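Local atomic coordinates of ribose-phosphate pyrophosphokinase (Mycobacterium smegmatis, PDB entry 5MP7), a protein that probably makes phosphoribosyl pyrophosphate, moving the pyrophosphoryl group of ATP onto ribose 5-phosphate in a magnesium-dependent reaction. Residues D83-R87 / G88-R92; A95-P98 / F99-A103; L299-A302 / P303-N307. One frame throughout, in Å; residues are numbered along the deposited sequence.

Contact 1. Residues D83-R87 / G88-R92; sequences DALKR and GSAKR
Leu85 and Ala90 close a Schellman motif at the C-terminal end of helix 71-87, a local contact on the short link to strand 92-97. Two backbone bonds define it. Ala90 N donates to Leu85 O at 3.0 Å, nearly straight. Inside that bond, Ser89 N makes a weak one of 3.4 Å to Lys86 O. The chain can turn back this way because Ser89 takes a left-handed conformation, with phi 65°. Gly88 N adds two weak bonds, to Ala84 O and to Leu85 O.

The apolar part of the motif is present as well. Ala90 CB lies 4.0 Å from Leu85 CB, and the Leu85 side chain also packs on Phe52, Ala61 and Val63. One turn back, Arg87 NH1 forms a salt bridge with Asp83 OD2 at 2.9 Å, the hydrogen bond in it bent and weak. The Asp83 carboxylate carbon lies at the edge of the guanidinium, in its plane. Asp83 OD1 bonds to Ile115 N of the second subunit, and Arg87 O accepts from Lys108 NZ of that subunit. The last carbonyls of the helix are thus met by amides of the turn itself or by the neighbouring chain, and the Leu85-Ala90 pair adds the apolar contact of the motif.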
loop_
_atom_site.group_PDB
_atom_site.type_symbol
_atom_site.label_atom_id
_atom_site.label_comp_id
_atom_site.label_asym_id
_atom_site.label_seq_id
_atom_site.Cartn_x
_atom_site.Cartn_y
_atom_site.Cartn_z
ATOM N N ASP A 83 -47.852 -7.082 -28.463
ATOM C CA ASP A 83 -48.073 -7.790 -27.184
ATOM C C ASP A 83 -48.872 -6.942 -26.217
ATOM O O ASP A 83 -49.783 -7.420 -25.539
ATOM C CB ASP A 83 -46.711 -8.213 -26.549
ATOM C CG ASP A 83 -46.832 -8.925 -25.085
ATOM O OD1 ASP A 83 -47.117 -8.245 -24.050
ATOM O OD2 ASP A 83 -46.581 -10.158 -24.946
ATOM N N ALA A 84 -48.489 -5.683 -26.098
ATOM C CA ALA A 84 -49.159 -4.795 -25.175
ATOM C C ALA A 84 -50.614 -4.542 -25.562
ATOM O O ALA A 84 -51.484 -4.478 -24.706
ATOM C CB ALA A 84 -48.388 -3.491 -25.060
ATOM N N LEU A 85 -50.884 -4.399 -26.851
ATOM C CA LEU A 85 -52.252 -4.226 -27.311
ATOM C C LEU A 85 -53.060 -5.497 -27.125
ATOM O O LEU A 85 -54.244 -5.447 -26.804
ATOM C CB LEU A 85 -52.291 -3.850 -28.787
ATOM C CG LEU A 85 -51.771 -2.458 -29.113
ATOM C CD1 LEU A 85 -51.461 -2.347 -30.598
ATOM C CD2 LEU A 85 -52.749 -1.371 -28.730
ATOM N N LYS A 86 -52.439 -6.644 -27.333
ATOM C CA LYS A 86 -53.126 -7.890 -27.074
ATOM C C LYS A 86 -53.521 -8.041 -25.590
ATOM O O LYS A 86 -54.660 -8.436 -25.294
ATOM C CB LYS A 86 -52.290 -9.054 -27.530
ATOM C CG LYS A 86 -52.860 -10.404 -27.130
ATOM C CD LYS A 86 -52.169 -11.575 -27.842
ATOM C CE LYS A 86 -51.165 -12.338 -26.983
ATOM N NZ LYS A 86 -49.735 -11.908 -27.104
ATOM N N ARG A 87 -52.620 -7.689 -24.680
ATOM C CA ARG A 87 -52.930 -7.736 -23.234
ATOM C C ARG A 87 -53.776 -6.583 -22.729
ATOM O O ARG A 87 -54.294 -6.659 -21.619
ATOM C CB ARG A 87 -51.653 -7.827 -22.409
ATOM C CG ARG A 87 -50.968 -9.122 -22.736
ATOM C CD ARG A 87 -49.728 -9.401 -21.943
ATOM N NE ARG A 87 -49.815 -10.815 -21.607
ATOM C CZ ARG A 87 -49.243 -11.818 -22.250
ATOM N NH1 ARG A 87 -48.416 -11.610 -23.270
ATOM N NH2 ARG A 87 -49.465 -13.062 -21.814
ATOM N N GLY A 88 -53.870 -5.505 -23.516
ATOM C CA GLY A 88 -54.720 -4.402 -23.202
ATOM C C GLY A 88 -56.087 -4.491 -23.826
ATOM O O GLY A 88 -56.789 -3.485 -23.869
ATOM N N SER A 89 -56.470 -5.660 -24.356
ATOM C CA SER A 89 -57.826 -5.901 -24.909
ATOM C C SER A 89 -58.182 -5.091 -26.121
ATOM O O SER A 89 -59.326 -4.637 -26.232
ATOM C CB SER A 89 -58.938 -5.741 -23.826
ATOM O OG SER A 89 -58.732 -6.675 -22.776
ATOM N N ALA A 90 -57.217 -4.860 -26.996
ATOM C CA ALA A 90 -57.530 -4.353 -28.329
ATOM C C ALA A 90 -58.358 -5.403 -29.093
ATOM O O ALA A 90 -58.161 -6.597 -28.961
ATOM C CB ALA A 90 -56.270 -4.046 -29.086
ATOM N N LYS A 91 -59.344 -4.938 -29.821
ATOM C CA LYS A 91 -60.279 -5.822 -30.509
ATOM C C LYS A 91 -59.632 -6.458 -31.744
ATOM O O LYS A 91 -59.671 -7.655 -31.911
ATOM C CB LYS A 91 -61.545 -5.024 -30.870
ATOM C CG LYS A 91 -62.691 -5.864 -31.345
ATOM C CD LYS A 91 -63.933 -5.024 -31.480
ATOM C CE LYS A 91 -64.754 -4.907 -30.213
ATOM N NZ LYS A 91 -65.525 -3.643 -30.340
ATOM N N ARG A 92 -58.981 -5.644 -32.564
ATOM C CA ARG A 92 -58.327 -6.066 -33.804
ATOM C C ARG A 92 -56.972 -5.357 -33.902
ATOM O O ARG A 92 -56.896 -4.157 -33.652
ATOM C CB ARG A 92 -59.181 -5.616 -34.970
ATOM C CG ARG A 92 -60.267 -6.576 -35.370
ATOM C CD ARG A 92 -61.324 -5.889 -36.267
ATOM N NE ARG A 92 -62.643 -6.404 -35.897
ATOM C CZ ARG A 92 -63.669 -5.727 -35.360
ATOM N NH1 ARG A 92 -63.634 -4.417 -35.148
ATOM N NH2 ARG A 92 -64.798 -6.393 -35.057
#

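Contact 2. Residues A95-P98 / F99-A103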
loop_
_atom_site.group_PDB
_atom_site.type_symbol
_atom_site.label_atom_id
_atom_site.label_comp_id
_atom_site.label_asym_id
_atom_site.label_seq_id
_atom_site.Cartn_x
_atom_site.Cartn_y
_atom_site.Cartn_z
ATOM N N ALA A 95 -50.723 -4.976 -38.178
ATOM C CA ALA A 95 -49.354 -4.526 -38.260
ATOM C C ALA A 95 -49.094 -3.963 -39.653
ATOM O O ALA A 95 -49.410 -4.581 -40.672
ATOM C CB ALA A 95 -48.406 -5.670 -38.008
ATOM N N ILE A 96 -48.520 -2.779 -39.707
ATOM C CA ILE A 96 -48.169 -2.158 -40.962
ATOM C C ILE A 96 -46.645 -2.118 -41.045
ATOM O O ILE A 96 -45.990 -1.507 -40.214
ATOM C CB ILE A 96 -48.737 -0.751 -41.019
ATOM C CG1 ILE A 96 -50.246 -0.828 -41.079
ATOM C CG2 ILE A 96 -48.233 -0.030 -42.247
ATOM C CD1 ILE A 96 -50.871 0.493 -40.749
ATOM N N LEU A 97 -46.098 -2.789 -42.044
ATOM C CA LEU A 97 -44.655 -2.828 -42.230
ATOM C C LEU A 97 -44.343 -2.353 -43.638
ATOM O O LEU A 97 -44.301 -3.157 -44.524
ATOM C CB LEU A 97 -44.151 -4.237 -42.041
ATOM C CG LEU A 97 -44.333 -4.769 -40.616
ATOM C CD1 LEU A 97 -45.656 -5.470 -40.508
ATOM C CD2 LEU A 97 -43.240 -5.765 -40.258
ATOM N N PRO A 98 -44.171 -1.037 -43.850
ATOM C CA PRO A 98 -44.063 -0.538 -45.217
ATOM C C PRO A 98 -42.922 -1.205 -45.972
ATOM O O PRO A 98 -43.082 -1.535 -47.130
ATOM C CB PRO A 98 -43.814 0.950 -45.024
ATOM C CG PRO A 98 -44.408 1.275 -43.706
ATOM C CD PRO A 98 -44.176 0.063 -42.862
ATOM N N PHE A 99 -41.792 -1.419 -45.313
ATOM C CA PHE A 99 -40.717 -2.255 -45.836
ATOM C C PHE A 99 -40.658 -3.521 -44.972
ATOM O O PHE A 99 -40.405 -3.453 -43.763
ATOM C CB PHE A 99 -39.425 -1.461 -45.773
ATOM C CG PHE A 99 -38.177 -2.251 -46.086
ATOM C CD1 PHE A 99 -37.755 -2.380 -47.395
ATOM C CD2 PHE A 99 -37.403 -2.796 -45.067
ATOM C CE1 PHE A 99 -36.594 -3.060 -47.705
ATOM C CE2 PHE A 99 -36.246 -3.479 -45.362
ATOM C CZ PHE A 99 -35.843 -3.623 -46.687
ATOM N N TYR A 100 -40.953 -4.666 -45.575
ATOM C CA TYR A 100 -41.054 -5.929 -44.839
ATOM C C TYR A 100 -39.656 -6.453 -44.526
ATOM O O TYR A 100 -38.885 -6.759 -45.425
ATOM C CB TYR A 100 -41.845 -6.922 -45.660
ATOM C CG TYR A 100 -42.246 -8.175 -44.943
ATOM C CD1 TYR A 100 -41.351 -9.236 -44.781
ATOM C CD2 TYR A 100 -43.549 -8.363 -44.506
ATOM C CE1 TYR A 100 -41.737 -10.428 -44.181
ATOM C CE2 TYR A 100 -43.952 -9.565 -43.885
ATOM C CZ TYR A 100 -43.041 -10.592 -43.748
ATOM O OH TYR A 100 -43.383 -11.769 -43.159
ATOM N N PRO A 101 -39.296 -6.510 -43.259
ATOM C CA PRO A 101 -37.965 -6.985 -42.911
ATOM C C PRO A 101 -37.752 -8.469 -43.212
ATOM O O PRO A 101 -38.669 -9.266 -43.009
ATOM C CB PRO A 101 -37.892 -6.767 -41.384
ATOM C CG PRO A 101 -39.283 -6.596 -40.921
ATOM C CD PRO A 101 -40.181 -6.415 -42.094
ATOM N N TYR A 102 -36.534 -8.787 -43.668
ATOM C CA TYR A 102 -36.093 -10.090 -44.049
ATOM C C TYR A 102 -36.764 -10.612 -45.307
ATOM O O TYR A 102 -36.701 -11.808 -45.585
ATOM C CB TYR A 102 -36.240 -11.085 -42.879
ATOM C CG TYR A 102 -35.272 -10.811 -41.813
ATOM C CD1 TYR A 102 -33.993 -11.265 -41.919
ATOM C CD2 TYR A 102 -35.623 -10.047 -40.701
ATOM C CE1 TYR A 102 -33.068 -11.024 -40.929
ATOM C CE2 TYR A 102 -34.718 -9.787 -39.697
ATOM C CZ TYR A 102 -33.433 -10.283 -39.818
ATOM O OH TYR A 102 -32.484 -9.964 -38.895
ATOM N N ALA A 103 -37.399 -9.747 -46.080
ATOM C CA ALA A 103 -38.100 -10.176 -47.316
ATOM C C ALA A 103 -37.190 -10.851 -48.313
ATOM O O ALA A 103 -37.643 -11.738 -49.015
ATOM C CB ALA A 103 -38.825 -9.019 -47.968
HETATM O O HOH W 1 -41.873 -4.580 -48.169
#
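Between Leu97 and Pro101 the backbone leaves the C-terminal end of strand 92-97 and then bends through a type II beta turn from Tyr100 to Ala103. The strand is the middle one of a five-stranded parallel sheet in the N-terminal domain. Pro101 and Tyr102 occupy the two central positions of the turn, Tyr102 with a positive phi of 68°. The bond across the turn, Ala103 N to Tyr100 O, is weak at 3.4 Å.

The side-chain contact is between Leu97 and Pro101. With CG anti to its carbonyl carbon (chi1 -65°), Leu97 reaches Pro101 with a single methyl. Leu97 CD2 lies 3.6 Å from Pro101 CD and 4.1 Å from Pro101 CG, so it meets one side of the proline ring. The two side chains cross at about a right angle. Pro98 and Phe99 form the bend between them, and the CB atoms of both point away from the opposite segment. No direct hydrogen bond joins 95-98 to 99-103.

Phe99 meets His260 edge-to-face and packs on Asn45 of the second subunit, while Tyr102 N bonds to Glu47 OE2 of that subunit. Asn45 and Glu47 are predicted to bind ATP, as is Arg104, which follows the turn directly. The segment therefore probably lines the nucleotide site where two subunits meet. A water spans the bend before the turn: it accepts from Tyr100 N at 2.8 Å and donates weakly to Pro98 O at 3.4 Å.

Contact 3. Residues L299-A302 / P303-N307; sequences LSIA and PLLAN
Ile301 packs on Leu304 and Leu305 at the start of helix 302-314, where the chain comes off strand 296-299. The entry is an ST turn: Ser300 OG accepts a nearly straight bond of 3.2 Å from Ala302 N, which caps the helix. The same hydroxyl oxygen is hydrogen-bonded to Gln26 OE1 on helix 21-31. Ser300 CB and OG also face Pro303 CD.

Ile301 carries the apolar contact with both branches. Its CG1 is roughly anti to the backbone N (chi1 -151°); with chi2 at 84°, CD1 comes to 3.9 Å from Leu304 CD2. Its CG2 sits between the backbone N and the carbonyl carbon, and touches Leu305 CD1 at 4.0 Å. The two leucines answer with different methyls. Leu304, with CG anti to its own N, turns CD2 to the longer branch of Ile301, while Leu305 offers CD1 to the shorter one. Ile301 crosses each leucine at a slant. It also packs on Leu23 of helix 21-31 and on Thr282 at the end of strand 278-282.

The first helical bonds fix the backbone under these side chains. Leu305 N donates to Ile301 O at 3.1 Å, and Ala306 N to Ala302 O at 2.8 Å. Pro303 has no N-H to give, and its ring rests against Glu30. Pro303 O takes two donors from Asn307, on opposite faces of its plane: the backbone N at 3.0 Å, and the side-chain ND2, also at 3.0 Å but 47° out of the carbonyl plane.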
loop_
_atom_site.group_PDB
_atom_site.type_symbol
_atom_site.label_atom_id
_atom_site.label_comp_id
_atom_site.label_asym_id
_atom_site.label_seq_id
_atom_site.Cartn_x
_atom_site.Cartn_y
_atom_site.Cartn_z
ATOM N N LEU A 299 -41.273 10.310 -53.319
ATOM C CA LEU A 299 -42.738 10.454 -53.367
ATOM C C LEU A 299 -43.304 9.871 -52.108
ATOM O O LEU A 299 -42.722 8.944 -51.550
ATOM C CB LEU A 299 -43.317 9.751 -54.567
ATOM C CG LEU A 299 -42.686 10.132 -55.909
ATOM C CD1 LEU A 299 -43.218 9.187 -56.976
ATOM C CD2 LEU A 299 -42.961 11.592 -56.310
ATOM N N SER A 300 -44.406 10.423 -51.624
ATOM C CA SER A 300 -44.964 9.964 -50.383
ATOM C C SER A 300 -45.821 8.719 -50.581
ATOM O O SER A 300 -46.655 8.704 -51.454
ATOM C CB SER A 300 -45.835 11.041 -49.732
ATOM O OG SER A 300 -46.160 10.632 -48.392
ATOM N N ILE A 301 -45.629 7.727 -49.729
ATOM C CA ILE A 301 -46.502 6.565 -49.661
ATOM C C ILE A 301 -47.699 6.779 -48.698
ATOM O O ILE A 301 -48.538 5.906 -48.568
ATOM C CB ILE A 301 -45.679 5.310 -49.251
ATOM C CG1 ILE A 301 -46.302 4.062 -49.840
ATOM C CG2 ILE A 301 -45.490 5.163 -47.742
ATOM C CD1 ILE A 301 -45.856 3.833 -51.269
ATOM N N ALA A 302 -47.765 7.919 -48.026
ATOM C CA ALA A 302 -48.753 8.133 -47.006
ATOM C C ALA A 302 -50.182 8.042 -47.489
ATOM O O ALA A 302 -51.010 7.441 -46.787
ATOM C CB ALA A 302 -48.524 9.442 -46.285
ATOM N N PRO A 303 -50.515 8.669 -48.631
ATOM C CA PRO A 303 -51.932 8.608 -49.059
ATOM C C PRO A 303 -52.403 7.169 -49.315
ATOM O O PRO A 303 -53.531 6.819 -48.975
ATOM C CB PRO A 303 -51.951 9.417 -50.334
ATOM C CG PRO A 303 -50.780 10.370 -50.201
ATOM C CD PRO A 303 -49.723 9.559 -49.507
ATOM N N LEU A 304 -51.519 6.342 -49.879
ATOM C CA LEU A 304 -51.786 4.926 -50.109
ATOM C C LEU A 304 -51.997 4.158 -48.774
ATOM O O LEU A 304 -52.940 3.373 -48.648
ATOM C CB LEU A 304 -50.646 4.308 -50.918
ATOM C CG LEU A 304 -50.757 2.845 -51.346
ATOM C CD1 LEU A 304 -51.958 2.617 -52.283
ATOM C CD2 LEU A 304 -49.450 2.399 -52.022
ATOM N N LEU A 305 -51.111 4.384 -47.802
ATOM C CA LEU A 305 -51.284 3.802 -46.506
ATOM C C LEU A 305 -52.571 4.267 -45.827
ATOM O O LEU A 305 -53.257 3.450 -45.238
ATOM C CB LEU A 305 -50.085 4.078 -45.602
ATOM C CG LEU A 305 -48.846 3.242 -45.903
ATOM C CD1 LEU A 305 -47.790 3.528 -44.862
ATOM C CD2 LEU A 305 -49.120 1.741 -45.941
ATOM N N ALA A 306 -52.907 5.552 -45.912
ATOM C CA ALA A 306 -54.134 6.060 -45.278
ATOM C C ALA A 306 -55.381 5.448 -45.900
ATOM O O ALA A 306 -56.288 5.085 -45.173
ATOM C CB ALA A 306 -54.199 7.571 -45.331
ATOM N N ASN A 307 -55.414 5.303 -47.219
ATOM C CA ASN A 307 -56.538 4.646 -47.889
ATOM C C ASN A 307 -56.698 3.190 -47.502
ATOM O O ASN A 307 -57.826 2.728 -47.332
ATOM C CB ASN A 307 -56.425 4.695 -49.396
ATOM C CG ASN A 307 -57.017 5.934 -49.992
ATOM O OD1 ASN A 307 -58.223 6.037 -50.138
ATOM N ND2 ASN A 307 -56.175 6.867 -50.367
#

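In the fold
The three contacts follow one another along the chain. Contacts 1 and 2 flank strand 92-97 in the N-terminal domain: contact 1 ends the helix before the strand, contact 2 leaves its far end. Their centres are about 20 Å apart, and both touch the second subunit. Contact 3 starts helix 302-314, which follows strand 296-299, one edge of the mixed sheet. Centre to centre, it is about 15 Å from contact 2 and about 26 Å from contact 1. Contacts 2 and 3 meet through Leu305: its CD2 is 4.2 Å from Ile96 CG2, and its CD1 also packs on Pro98 CG. This packing brings the last modelled helix onto the N-terminal domain.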